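Aldehyde dehydrogenase (Bartonella henselae, PDB 3I44) probably oxidises aldehydes to carboxylic acids with a nicotinamide cofactor, as enzymes of the aldehyde dehydrogenase family do. Local coordinates at residues 162-167 with 189-194; 241-246 with 264-269; 367-372 with 387-392; 318-323 with 409-414; 44-49 with 381-386. The protein carries 1 engineered substitution. All coordinates share one frame; numbering follows the deposited sequence.

Overall arrangement
The five contacts fall into two pairs and a fifth contact that adjoins the second pair. Interactions 1 and 2, with centres 9 Å apart, belong to one sheet, because strands 156-168 and 243-247 are neighbours in it; Gly166 N and O pair with Met243 O and Ser245 N. Interactions 3 and 4, also 9 Å apart between centres, share a second sheet through strands 388-391 and 408-414. The pairs lie on opposite sides of the chain's centre, interactions 1 and 3 being 45 Å apart between centres. Interaction 5 supplies one protein ligand of the sodium ion, Ile46 O; its segment 381-386 runs directly into 387-392 of interaction 3, and their centres are 23 Å apart.

Interaction 1: 162-167 with 189-194; sequences IGVVGL and GCTMVL
Leu167 lies against Met192 and Leu194 where two parallel strands, 24° apart in direction, run side by side. With chi1 at -51°, its CG stands anti to the carbonyl carbon and the branch reaches back along the neighbouring strand. CB is 3.9 Å from CD1 of Leu194, CG lies near Val193 O, and CD1 ends 3.9 Å from SD of Met192. Leucine suits this buried place because it spans two residues of the neighbour with nothing polar to satisfy.

On the same face, Val165 and Met192 lie alongside each other and point the same way, with Val165 CG2 3.7 Å from Met192 CB. Three backbone bonds fix the register: Val165 N to Thr191 O (2.9 Å), Val193 N to Val165 O (2.9 Å, almost in line with the carbonyl) and Leu167 N to Val193 O (2.9 Å). Before the strands pair, Cys190 turns CB to within 3.2 Å of Gly163 O, a buried oxygen for which the model holds no hydrogen-bond partner. Gly163 has backbone angles at which a CB would jam against the preceding carbonyl, so glycine fits. On the opposite face, that of Val164, Thr191 and Val193, Val164 sets CG2 3.6 Å from Thr191 OG1, whose hydroxyl is satisfied by Ala72 O.

The pair belongs to a beta-alpha-beta unit: the connecting helix 174-188 covers Leu167 and Met192 through Val182, helix 62-79 packs on Val164, Thr191 and Val193, and strand 243-247 borders segment 162-167.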
# COMPACT_ATOMS: atom_id res chain seq x y z
N ILE A 162 6.90 12.17 0.41
CA ILE A 162 7.23 10.94 -0.34
C ILE A 162 8.08 11.27 -1.58
O ILE A 162 8.95 10.48 -1.98
CB ILE A 162 5.97 10.08 -0.67
CG1 ILE A 162 6.39 8.63 -0.98
CG2 ILE A 162 5.15 10.69 -1.82
CD1 ILE A 162 5.23 7.54 -0.94
N GLY A 163 7.87 12.46 -2.15
CA GLY A 163 8.64 12.90 -3.33
C GLY A 163 7.79 13.53 -4.41
O GLY A 163 6.83 14.24 -4.12
N VAL A 164 8.15 13.27 -5.67
CA VAL A 164 7.45 13.77 -6.81
C VAL A 164 6.38 12.75 -7.12
O VAL A 164 6.68 11.58 -7.20
CB VAL A 164 8.37 14.01 -8.04
CG1 VAL A 164 7.61 14.73 -9.12
CG2 VAL A 164 9.63 14.82 -7.68
N VAL A 165 5.13 13.18 -7.28
CA VAL A 165 4.01 12.26 -7.40
C VAL A 165 3.21 12.49 -8.65
O VAL A 165 3.13 13.60 -9.20
CB VAL A 165 3.12 12.33 -6.14
CG1 VAL A 165 4.01 12.09 -4.91
CG2 VAL A 165 2.42 13.70 -6.02
N GLY A 166 2.58 11.39 -9.09
CA GLY A 166 1.64 11.40 -10.21
C GLY A 166 0.20 11.31 -9.76
O GLY A 166 -0.16 10.45 -8.94
N LEU A 167 -0.62 12.20 -10.28
CA LEU A 167 -2.03 12.33 -9.90
C LEU A 167 -2.89 12.16 -11.13
O LEU A 167 -2.69 12.85 -12.11
CB LEU A 167 -2.30 13.69 -9.25
CG LEU A 167 -1.38 14.14 -8.10
CD1 LEU A 167 -1.83 15.46 -7.49
CD2 LEU A 167 -1.31 13.03 -7.00
N GLY A 189 4.42 18.52 1.33
CA GLY A 189 5.71 18.99 0.78
C GLY A 189 6.13 18.31 -0.53
O GLY A 189 7.32 18.40 -0.93
N CYS A 190 5.20 17.63 -1.18
CA CYS A 190 5.44 17.00 -2.49
C CYS A 190 5.25 17.98 -3.62
O CYS A 190 4.53 18.95 -3.48
CB CYS A 190 4.48 15.84 -2.71
SG CYS A 190 4.68 14.49 -1.59
N THR A 191 5.86 17.69 -4.76
CA THR A 191 5.53 18.32 -6.04
C THR A 191 4.85 17.24 -6.91
O THR A 191 4.86 16.03 -6.58
CB THR A 191 6.80 18.89 -6.72
OG1 THR A 191 7.68 17.82 -7.02
CG2 THR A 191 7.54 19.90 -5.78
N MET A 192 4.21 17.65 -8.00
CA MET A 192 3.24 16.74 -8.65
C MET A 192 3.01 17.03 -10.12
O MET A 192 3.16 18.16 -10.56
CB MET A 192 1.88 16.79 -7.94
CG MET A 192 1.21 18.16 -7.97
SD MET A 192 0.29 18.55 -6.44
CE MET A 192 1.65 18.84 -5.32
N VAL A 193 2.64 15.98 -10.85
CA VAL A 193 2.09 16.10 -12.19
C VAL A 193 0.69 15.51 -12.17
O VAL A 193 0.49 14.33 -11.83
CB VAL A 193 2.94 15.41 -13.26
CG1 VAL A 193 2.29 15.57 -14.67
CG2 VAL A 193 4.35 16.01 -13.25
N LEU A 194 -0.28 16.34 -12.52
CA LEU A 194 -1.68 15.95 -12.65
C LEU A 194 -2.03 15.73 -14.13
O LEU A 194 -1.72 16.59 -14.99
CB LEU A 194 -2.59 17.03 -12.07
CG LEU A 194 -4.11 16.91 -12.33
CD1 LEU A 194 -4.68 15.69 -11.65
CD2 LEU A 194 -4.87 18.18 -11.91

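Interaction 2: 241-246 with 264-269. Engineered in segment 241-246: Glu242 (natural residue Gly).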
# COMPACT_ATOMS: atom_id res chain seq x y z
N LEU A 241 8.96 9.29 -10.45
CA LEU A 241 7.81 9.47 -9.55
C LEU A 241 7.86 8.43 -8.46
O LEU A 241 8.14 7.26 -8.71
CB LEU A 241 6.48 9.41 -10.30
CG LEU A 241 6.27 10.43 -11.42
CD1 LEU A 241 4.84 10.20 -12.06
CD2 LEU A 241 6.47 11.86 -10.93
N GLU A 242 7.58 8.84 -7.24
CA GLU A 242 7.65 7.88 -6.15
C GLU A 242 6.26 7.35 -5.73
O GLU A 242 6.14 6.37 -4.98
CB GLU A 242 8.52 8.45 -5.03
CG GLU A 242 9.89 7.60 -4.90
CD GLU A 242 9.70 6.59 -3.82
OE1 GLU A 242 9.33 5.40 -4.07
OE2 GLU A 242 9.79 7.08 -2.65
N MET A 243 5.22 7.94 -6.28
CA MET A 243 3.86 7.55 -5.95
C MET A 243 2.90 7.92 -7.04
O MET A 243 3.08 8.93 -7.70
CB MET A 243 3.42 8.28 -4.67
CG MET A 243 1.93 8.23 -4.40
SD MET A 243 1.66 8.96 -2.84
CE MET A 243 -0.17 8.83 -2.70
N ILE A 244 1.87 7.09 -7.21
CA ILE A 244 0.76 7.40 -8.08
C ILE A 244 -0.53 7.35 -7.28
O ILE A 244 -0.81 6.31 -6.65
CB ILE A 244 0.59 6.38 -9.22
CG1 ILE A 244 1.76 6.50 -10.16
CG2 ILE A 244 -0.70 6.69 -10.03
CD1 ILE A 244 1.79 7.79 -10.93
N SER A 245 -1.29 8.45 -7.33
CA SER A 245 -2.64 8.51 -6.79
C SER A 245 -3.63 8.49 -7.95
O SER A 245 -3.67 9.41 -8.74
CB SER A 245 -2.86 9.74 -5.92
OG SER A 245 -4.14 9.65 -5.32
N PHE A 246 -4.46 7.45 -8.00
CA PHE A 246 -5.36 7.25 -9.12
C PHE A 246 -6.80 7.03 -8.68
O PHE A 246 -7.08 6.25 -7.80
CB PHE A 246 -4.87 6.05 -9.98
CG PHE A 246 -5.85 5.64 -11.06
CD1 PHE A 246 -5.75 6.16 -12.33
CD2 PHE A 246 -6.84 4.72 -10.80
CE1 PHE A 246 -6.65 5.78 -13.32
CE2 PHE A 246 -7.72 4.33 -11.77
CZ PHE A 246 -7.64 4.88 -13.03
N LEU A 264 8.45 0.02 -7.70
CA LEU A 264 7.99 -0.09 -6.31
C LEU A 264 7.43 1.23 -5.75
O LEU A 264 7.73 1.62 -4.63
CB LEU A 264 9.13 -0.60 -5.44
CG LEU A 264 9.58 -2.01 -5.82
CD1 LEU A 264 10.97 -2.35 -5.25
CD2 LEU A 264 8.51 -3.04 -5.38
N LYS A 265 6.65 1.92 -6.58
CA LYS A 265 5.94 3.14 -6.16
C LYS A 265 4.89 2.80 -5.13
O LYS A 265 4.34 1.71 -5.11
CB LYS A 265 5.23 3.81 -7.34
CG LYS A 265 6.11 4.33 -8.42
CD LYS A 265 5.25 4.90 -9.52
CE LYS A 265 6.03 5.58 -10.61
NZ LYS A 265 7.03 4.75 -11.17
N ARG A 266 4.60 3.75 -4.25
CA ARG A 266 3.34 3.68 -3.54
C ARG A 266 2.20 3.91 -4.54
O ARG A 266 2.22 4.86 -5.34
CB ARG A 266 3.30 4.71 -2.40
CG ARG A 266 1.90 4.81 -1.75
CD ARG A 266 1.94 5.78 -0.60
NE ARG A 266 2.63 5.25 0.56
CZ ARG A 266 3.06 6.00 1.57
NH1 ARG A 266 2.93 7.32 1.54
NH2 ARG A 266 3.67 5.43 2.60
N VAL A 267 1.19 3.05 -4.50
CA VAL A 267 0.06 3.18 -5.37
C VAL A 267 -1.20 3.31 -4.53
O VAL A 267 -1.54 2.40 -3.76
CB VAL A 267 -0.03 1.96 -6.33
CG1 VAL A 267 -1.29 2.07 -7.20
CG2 VAL A 267 1.26 1.85 -7.19
N CYS A 268 -1.88 4.45 -4.65
CA CYS A 268 -3.14 4.67 -3.93
C CYS A 268 -4.32 4.73 -4.92
O CYS A 268 -4.35 5.56 -5.81
CB CYS A 268 -3.05 5.95 -3.08
SG CYS A 268 -1.82 5.77 -1.78
N LEU A 269 -5.26 3.80 -4.79
CA LEU A 269 -6.34 3.62 -5.77
C LEU A 269 -7.74 3.90 -5.17
O LEU A 269 -8.11 3.31 -4.12
CB LEU A 269 -6.33 2.17 -6.27
CG LEU A 269 -5.06 1.68 -6.97
CD1 LEU A 269 -5.15 0.20 -7.40
CD2 LEU A 269 -4.69 2.57 -8.19
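Met243 reaches past Arg266 to Cys268. Its chain is fully extended, with CG anti to the backbone N (chi1 166°), which carries CE to 3.6 Å from Cys268 SG and SD to 3.9 Å from Arg266 CD. A long, flexible thioether suits this buried face, where it must span two neighbours at once.

On the other face, Phe246 sets CB 3.9 Å from Leu269 CD2, and Ile244 CG1 lies 3.9 Å from Lys265 CD. The lysine's aliphatic part passes beside Leu241, bringing CE to 3.3 Å from Leu241 O, while NZ is held by Thr263 OG1 and His238 O.

Between the two faces run the backbone bonds, straightest at Phe246 N to Cys268 O (2.9 Å, 176° at the hydrogen) and longest at Arg266 N to Glu242 O (3.1 Å). Further out, Arg266 NH1 is gripped by the carbonyl oxygens of Glu487 and Leu489. Glu242, an engineered residue, forms salt bridges with Arg476 and Arg451 of the second subunit.

Strand 243-247, helix 250-261 and strand 266-270 make a parallel beta-alpha-beta unit, consistent with the Rossmann-like cofactor domain of aldehyde dehydrogenases.

Interaction 3: 367-372 with 387-392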
# COMPACT_ATOMS: atom_id res chain seq x y z
N THR A 367 -37.48 -8.04 -13.85
CA THR A 367 -38.68 -7.20 -14.08
C THR A 367 -38.33 -5.72 -14.34
O THR A 367 -37.81 -5.03 -13.45
CB THR A 367 -39.62 -7.25 -12.89
OG1 THR A 367 -39.90 -8.62 -12.61
CG2 THR A 367 -40.95 -6.48 -13.17
N LEU A 368 -38.63 -5.23 -15.54
CA LEU A 368 -38.53 -3.82 -15.84
C LEU A 368 -39.71 -3.07 -15.24
O LEU A 368 -40.85 -3.19 -15.72
CB LEU A 368 -38.46 -3.57 -17.35
CG LEU A 368 -38.34 -2.13 -17.84
CD1 LEU A 368 -37.07 -1.44 -17.31
CD2 LEU A 368 -38.38 -2.08 -19.37
N VAL A 369 -39.43 -2.26 -14.20
CA VAL A 369 -40.47 -1.54 -13.46
C VAL A 369 -40.82 -0.24 -14.12
O VAL A 369 -42.00 0.08 -14.24
CB VAL A 369 -40.06 -1.30 -12.00
CG1 VAL A 369 -41.14 -0.46 -11.24
CG2 VAL A 369 -39.80 -2.62 -11.32
N THR A 370 -39.80 0.51 -14.54
CA THR A 370 -40.00 1.72 -15.33
C THR A 370 -38.71 2.11 -16.02
O THR A 370 -37.66 1.55 -15.73
CB THR A 370 -40.50 2.92 -14.49
OG1 THR A 370 -40.56 4.09 -15.32
CG2 THR A 370 -39.59 3.19 -13.28
N GLY A 371 -38.78 3.07 -16.92
CA GLY A 371 -37.63 3.41 -17.76
C GLY A 371 -37.30 2.29 -18.72
O GLY A 371 -38.16 1.47 -19.07
N GLY A 372 -36.04 2.23 -19.15
CA GLY A 372 -35.61 1.30 -20.20
C GLY A 372 -34.61 1.96 -21.13
O GLY A 372 -33.95 2.95 -20.78
N PRO A 387 -34.27 7.37 -16.26
CA PRO A 387 -34.26 6.74 -14.95
C PRO A 387 -34.96 5.38 -14.99
O PRO A 387 -36.13 5.29 -15.36
CB PRO A 387 -35.03 7.72 -14.08
CG PRO A 387 -34.84 9.02 -14.72
CD PRO A 387 -34.73 8.76 -16.20
N THR A 388 -34.24 4.34 -14.63
CA THR A 388 -34.71 2.97 -14.82
C THR A 388 -34.66 2.18 -13.52
O THR A 388 -33.69 2.28 -12.76
CB THR A 388 -33.83 2.29 -15.94
OG1 THR A 388 -33.94 3.06 -17.15
CG2 THR A 388 -34.23 0.84 -16.18
N VAL A 389 -35.70 1.39 -13.27
CA VAL A 389 -35.76 0.51 -12.13
C VAL A 389 -35.99 -0.93 -12.58
O VAL A 389 -36.93 -1.21 -13.34
CB VAL A 389 -36.87 0.97 -11.13
CG1 VAL A 389 -37.01 0.02 -9.97
CG2 VAL A 389 -36.61 2.40 -10.61
N PHE A 390 -35.15 -1.86 -12.09
CA PHE A 390 -35.39 -3.29 -12.21
C PHE A 390 -35.71 -3.89 -10.85
O PHE A 390 -35.14 -3.46 -9.85
CB PHE A 390 -34.14 -3.99 -12.77
CG PHE A 390 -33.87 -3.71 -14.21
CD1 PHE A 390 -34.53 -4.43 -15.20
CD2 PHE A 390 -32.97 -2.72 -14.58
CE1 PHE A 390 -34.28 -4.18 -16.56
CE2 PHE A 390 -32.71 -2.46 -15.92
CZ PHE A 390 -33.36 -3.20 -16.91
N ALA A 391 -36.61 -4.88 -10.83
CA ALA A 391 -36.95 -5.64 -9.64
C ALA A 391 -36.78 -7.13 -9.94
O ALA A 391 -36.55 -7.50 -11.10
CB ALA A 391 -38.39 -5.34 -9.15
N ASP A 392 -36.87 -7.97 -8.91
CA ASP A 392 -36.59 -9.40 -9.02
C ASP A 392 -35.23 -9.65 -9.71
O ASP A 392 -35.11 -10.50 -10.59
CB ASP A 392 -37.74 -10.08 -9.76
CG ASP A 392 -39.08 -9.66 -9.20
OD1 ASP A 392 -39.23 -9.76 -7.96
OD2 ASP A 392 -39.96 -9.18 -9.97
O HOH W 1 -38.50 6.42 -15.99
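A classic beta bulge, with Val369 and Thr370 both facing Val389, interrupts the antiparallel pairing of strands 367-370 and 388-391. Val369 N gives a bond to Val389 O (2.8 Å), while Val389 N bonds to Thr370 O (3.1 Å), approaching from 39° above the carbonyl plane rather than on a lone pair. The extra residue places both bulge side chains against one valine: Val369 CB is 3.9 Å from Val389 CG1, and Thr370 CG2 packs near its CG2. Val369 CG2 also meets Ala391 CB, a small side chain that lets the branched Val369 pack close.

The bulge lies in the outermost strand of a seven-stranded mixed sheet; strand 388-391 pairs on its other edge, in parallel, with strand 408-414. Helix 316-329 covers the face of Val369 and Thr370. On the opposite face, Leu368 CD1 sits over the Phe390 ring, 4.0 Å from CE1; helix 348-363 reaches this ring through Ile358.

At one end Thr367 OG1, anti to its carbonyl carbon (chi1 -53°) and so turned to Asp392, donates to the anti lone pair of Asp392 OD2 (2.7 Å), while OD1 is taken by Tyr316 OH. At the other, Gly371 has positive phi, and any CB there would clash with Pro387 O and Thr388 OG1. Gly372 N donates to Thr388 OG1 (3.0 Å), a hydroxyl also bonded to Arg386 O. One water donates to Pro387 O and links it to Thr370 OG1.

Interaction 4: 318-323 with 409-414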
# COMPACT_ATOMS: atom_id res chain seq x y z
N LYS A 318 -43.99 -2.46 -1.60
CA LYS A 318 -43.91 -1.01 -1.34
C LYS A 318 -42.64 -0.37 -1.95
O LYS A 318 -42.69 0.74 -2.53
CB LYS A 318 -43.96 -0.74 0.17
CG LYS A 318 -43.89 0.73 0.52
CD LYS A 318 -44.26 0.95 1.98
CE LYS A 318 -44.37 2.43 2.29
NZ LYS A 318 -44.93 2.63 3.68
N ALA A 319 -41.51 -1.06 -1.84
CA ALA A 319 -40.26 -0.57 -2.43
C ALA A 319 -40.37 -0.41 -3.94
O ALA A 319 -39.99 0.65 -4.50
CB ALA A 319 -39.09 -1.50 -2.05
N ILE A 320 -40.92 -1.42 -4.61
CA ILE A 320 -41.09 -1.36 -6.05
C ILE A 320 -41.94 -0.18 -6.43
O ILE A 320 -41.62 0.57 -7.35
CB ILE A 320 -41.74 -2.66 -6.63
CG1 ILE A 320 -40.78 -3.83 -6.50
CG2 ILE A 320 -42.13 -2.43 -8.11
CD1 ILE A 320 -41.45 -5.25 -6.60
N LYS A 321 -43.04 -0.02 -5.70
CA LYS A 321 -44.00 1.03 -6.01
C LYS A 321 -43.36 2.40 -5.77
O LYS A 321 -43.52 3.32 -6.57
CB LYS A 321 -45.30 0.83 -5.19
N THR A 322 -42.58 2.53 -4.69
CA THR A 322 -41.92 3.81 -4.37
C THR A 322 -40.84 4.17 -5.39
O THR A 322 -40.79 5.29 -5.87
CB THR A 322 -41.31 3.81 -2.95
OG1 THR A 322 -42.35 3.58 -2.00
CG2 THR A 322 -40.62 5.10 -2.62
N ALA A 323 -40.00 3.19 -5.72
CA ALA A 323 -38.99 3.37 -6.80
C ALA A 323 -39.63 3.81 -8.14
O ALA A 323 -39.16 4.73 -8.81
CB ALA A 323 -38.21 2.07 -6.99
N LEU A 409 -31.35 1.46 -11.13
CA LEU A 409 -31.44 0.82 -9.83
C LEU A 409 -31.88 -0.62 -9.97
O LEU A 409 -32.77 -0.91 -10.77
CB LEU A 409 -32.47 1.58 -9.00
CG LEU A 409 -32.81 1.04 -7.62
CD1 LEU A 409 -31.58 1.12 -6.72
CD2 LEU A 409 -33.96 1.83 -7.00
N SER A 410 -31.27 -1.52 -9.18
CA SER A 410 -31.68 -2.91 -9.09
C SER A 410 -32.28 -3.25 -7.71
O SER A 410 -31.60 -3.07 -6.70
CB SER A 410 -30.47 -3.81 -9.38
OG SER A 410 -29.98 -3.61 -10.70
N LEU A 411 -33.53 -3.74 -7.67
CA LEU A 411 -34.19 -4.18 -6.42
C LEU A 411 -34.31 -5.67 -6.37
O LEU A 411 -34.59 -6.32 -7.40
CB LEU A 411 -35.63 -3.63 -6.30
CG LEU A 411 -35.89 -2.25 -5.75
CD1 LEU A 411 -35.11 -1.27 -6.58
CD2 LEU A 411 -37.40 -1.92 -5.76
N LEU A 412 -34.15 -6.21 -5.17
CA LEU A 412 -34.46 -7.59 -4.89
C LEU A 412 -34.77 -7.73 -3.39
O LEU A 412 -34.36 -6.89 -2.59
CB LEU A 412 -33.30 -8.49 -5.27
CG LEU A 412 -31.89 -8.11 -4.81
CD1 LEU A 412 -31.09 -9.37 -4.74
CD2 LEU A 412 -31.20 -7.05 -5.75
N PRO A 413 -35.53 -8.77 -3.01
CA PRO A 413 -35.90 -8.96 -1.61
C PRO A 413 -34.96 -9.85 -0.83
O PRO A 413 -34.17 -10.60 -1.41
CB PRO A 413 -37.26 -9.64 -1.71
CG PRO A 413 -37.11 -10.53 -2.91
CD PRO A 413 -36.20 -9.74 -3.88
N PHE A 414 -35.03 -9.75 0.49
CA PHE A 414 -34.41 -10.75 1.36
C PHE A 414 -35.37 -11.11 2.47
O PHE A 414 -36.28 -10.35 2.77
CB PHE A 414 -33.07 -10.26 1.93
CG PHE A 414 -33.19 -9.15 2.92
CD1 PHE A 414 -33.39 -9.42 4.28
CD2 PHE A 414 -33.11 -7.83 2.51
CE1 PHE A 414 -33.50 -8.38 5.20
CE2 PHE A 414 -33.22 -6.79 3.42
CZ PHE A 414 -33.40 -7.06 4.77
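This is helix-on-sheet packing of an alpha/beta domain: Leu411, on strand 408-414, packs against Ala319, Ile320 and Ala323 of helix 316-329. The helix runs nearly antiparallel to the strand, 166° between their directions, with the axes 9.5 Å apart at closest. No hydrogen bond joins the two segments, so the contact rests on apolar fit alone.

Two alanines one turn apart face the sheet, and their short methyls let the helix backbone come close to the leucines. Between them the Leu411 chain rises from the strand with CG on the side away from its carbonyl carbon (chi1 -84°), which directs CD2 at the helix. Leu409, the next residue on the same face of the strand, reaches Ala323 CB with its own CD2 at 4.3 Å. Ile320 approaches from the flank, where its CG1 passes Leu411 CD2 at 4.0 Å.

Around this patch, Val389 of the adjoining strand touches both Leu411 and Ala323, while Val292 and Cys295 of helix 287-296 pack on Leu409. A single methyl carries most of the contact: Leu411 CD2 lies 4.1 Å from Ala319 CB. The helix backbone is closer still, with Ile320 N 3.7 Å from Leu411 CD2.

Interaction 5: 44-49 with 381-386. With NA (sodium ion), chain B.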
# COMPACT_ATOMS: atom_id res chain seq x y z
N TYR A 44 -11.35 17.14 -29.16
CA TYR A 44 -12.47 17.98 -28.81
C TYR A 44 -13.02 17.48 -27.49
O TYR A 44 -13.12 16.26 -27.27
CB TYR A 44 -13.55 17.93 -29.89
CG TYR A 44 -13.20 18.73 -31.11
CD1 TYR A 44 -12.69 20.03 -30.99
CD2 TYR A 44 -13.38 18.21 -32.40
CE1 TYR A 44 -12.35 20.78 -32.10
CE2 TYR A 44 -13.05 18.97 -33.54
CZ TYR A 44 -12.54 20.26 -33.37
OH TYR A 44 -12.19 21.06 -34.45
N VAL A 45 -13.35 18.42 -26.62
CA VAL A 45 -14.13 18.14 -25.44
C VAL A 45 -15.60 18.31 -25.82
O VAL A 45 -15.99 19.38 -26.26
CB VAL A 45 -13.77 19.10 -24.28
CG1 VAL A 45 -14.58 18.78 -23.05
CG2 VAL A 45 -12.28 19.01 -23.98
N ILE A 46 -16.41 17.26 -25.64
CA ILE A 46 -17.83 17.31 -25.96
C ILE A 46 -18.69 17.73 -24.75
O ILE A 46 -18.47 17.26 -23.63
CB ILE A 46 -18.33 15.95 -26.50
CG1 ILE A 46 -17.58 15.56 -27.79
CG2 ILE A 46 -19.85 15.96 -26.78
CD1 ILE A 46 -17.56 16.63 -28.85
N ASP A 47 -19.61 18.66 -24.99
CA ASP A 47 -20.72 18.99 -24.10
C ASP A 47 -21.80 17.94 -24.28
O ASP A 47 -22.45 17.92 -25.34
CB ASP A 47 -21.26 20.37 -24.47
CG ASP A 47 -22.41 20.82 -23.56
OD1 ASP A 47 -23.13 19.96 -23.00
OD2 ASP A 47 -22.57 22.06 -23.42
N PRO A 48 -22.00 17.04 -23.27
CA PRO A 48 -22.90 15.91 -23.42
C PRO A 48 -24.39 16.28 -23.45
O PRO A 48 -25.20 15.42 -23.75
CB PRO A 48 -22.61 15.08 -22.18
CG PRO A 48 -22.30 16.12 -21.14
CD PRO A 48 -21.48 17.13 -21.90
N SER A 49 -24.72 17.52 -23.10
CA SER A 49 -26.09 17.99 -23.12
C SER A 49 -26.51 18.27 -24.58
O SER A 49 -27.70 18.16 -24.91
CB SER A 49 -26.25 19.24 -22.22
OG SER A 49 -26.21 18.90 -20.82
N ARG A 381 -31.25 15.10 -28.86
CA ARG A 381 -29.81 14.91 -28.81
C ARG A 381 -29.33 15.00 -27.36
O ARG A 381 -30.05 15.45 -26.49
CB ARG A 381 -29.12 15.98 -29.63
CG ARG A 381 -29.50 17.33 -29.18
CD ARG A 381 -28.87 18.39 -30.02
NE ARG A 381 -29.01 19.67 -29.31
CZ ARG A 381 -28.28 20.76 -29.56
NH1 ARG A 381 -27.36 20.75 -30.52
NH2 ARG A 381 -28.49 21.86 -28.83
N GLY A 382 -28.09 14.59 -27.15
CA GLY A 382 -27.48 14.50 -25.81
C GLY A 382 -27.56 13.08 -25.31
O GLY A 382 -28.42 12.30 -25.72
N TYR A 383 -26.67 12.73 -24.39
CA TYR A 383 -26.55 11.37 -23.87
C TYR A 383 -27.50 11.16 -22.67
O TYR A 383 -27.07 10.80 -21.57
CB TYR A 383 -25.08 11.09 -23.49
CG TYR A 383 -24.10 11.52 -24.59
CD1 TYR A 383 -24.27 11.10 -25.92
CD2 TYR A 383 -23.05 12.39 -24.32
CE1 TYR A 383 -23.40 11.54 -26.95
CE2 TYR A 383 -22.19 12.82 -25.32
CZ TYR A 383 -22.36 12.37 -26.64
OH TYR A 383 -21.49 12.82 -27.63
N TYR A 384 -28.79 11.34 -22.91
CA TYR A 384 -29.80 11.22 -21.84
C TYR A 384 -30.26 9.80 -21.67
O TYR A 384 -30.69 9.16 -22.65
CB TYR A 384 -31.00 12.11 -22.14
CG TYR A 384 -30.62 13.57 -22.16
CD1 TYR A 384 -30.41 14.26 -20.97
CD2 TYR A 384 -30.47 14.26 -23.35
CE1 TYR A 384 -30.07 15.60 -20.97
CE2 TYR A 384 -30.11 15.61 -23.35
CZ TYR A 384 -29.92 16.27 -22.16
OH TYR A 384 -29.58 17.59 -22.16
N VAL A 385 -30.14 9.31 -20.44
CA VAL A 385 -30.53 7.98 -20.08
C VAL A 385 -31.80 8.12 -19.24
O VAL A 385 -31.92 9.04 -18.42
CB VAL A 385 -29.41 7.25 -19.30
CG1 VAL A 385 -29.86 5.85 -18.86
CG2 VAL A 385 -28.13 7.15 -20.13
N ARG A 386 -32.75 7.22 -19.45
CA ARG A 386 -33.99 7.24 -18.70
C ARG A 386 -33.78 6.67 -17.31
O ARG A 386 -33.25 5.57 -17.18
CB ARG A 386 -35.05 6.38 -19.42
CG ARG A 386 -35.44 6.87 -20.80
CD ARG A 386 -36.09 5.78 -21.65
NE ARG A 386 -37.41 5.38 -21.14
CZ ARG A 386 -38.04 4.27 -21.51
NH1 ARG A 386 -37.50 3.43 -22.38
NH2 ARG A 386 -39.25 3.99 -21.02
NA NA B . -16.94 16.04 -22.07
O HOH W 2 -15.57 15.00 -24.09
O HOH W 3 -17.90 14.33 -22.57
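Pro48 and Gly382 bring their backbones together near the end of strand 42-47, the touching parts running 76° apart. One backbone bond joins them, Tyr383 N to Pro48 O (3.1 Å), in a nearly straight approach to the carbonyl. Gly382 CA lies 3.2 Å from Pro48 O; a CB there would collide with Ser49 O and the Tyr384 ring, so glycine suits the place. Tyr383 forms the centre of an inverse gamma turn. Asp47 OD1 accepts from Ser49 N (2.9 Å), an Asx turn that bends the chain at Asp47-Ser49.

Tyr383, with CG anti to its carbonyl carbon (chi1 -47°), brings its ring obliquely against Pro48, CD2 reaching 3.5 Å from Pro48 CB; the rigid, apolar proline ring gives the aromatic carbons a fixed methylene to pack on. Ile46 CG2 comes to the edge of this ring, 3.6 Å from Tyr383 OH, the two side chains meeting at about a right angle. Tyr384 instead sets OH near Ser49, 3.7 Å from its CB, and Arg381 extends its NH1 to a salt bridge with Glu52.

Ile46 faces Tyr383 with its side chain and turns its carbonyl oxygen to the sodium ion (2.5 Å). Glu112 O, Ile199 O and a water accepting from Ile46 N also bind it; a second water is modelled doubtfully close. This backbone-carbonyl site resembles the monovalent-cation site known in other aldehyde dehydrogenases.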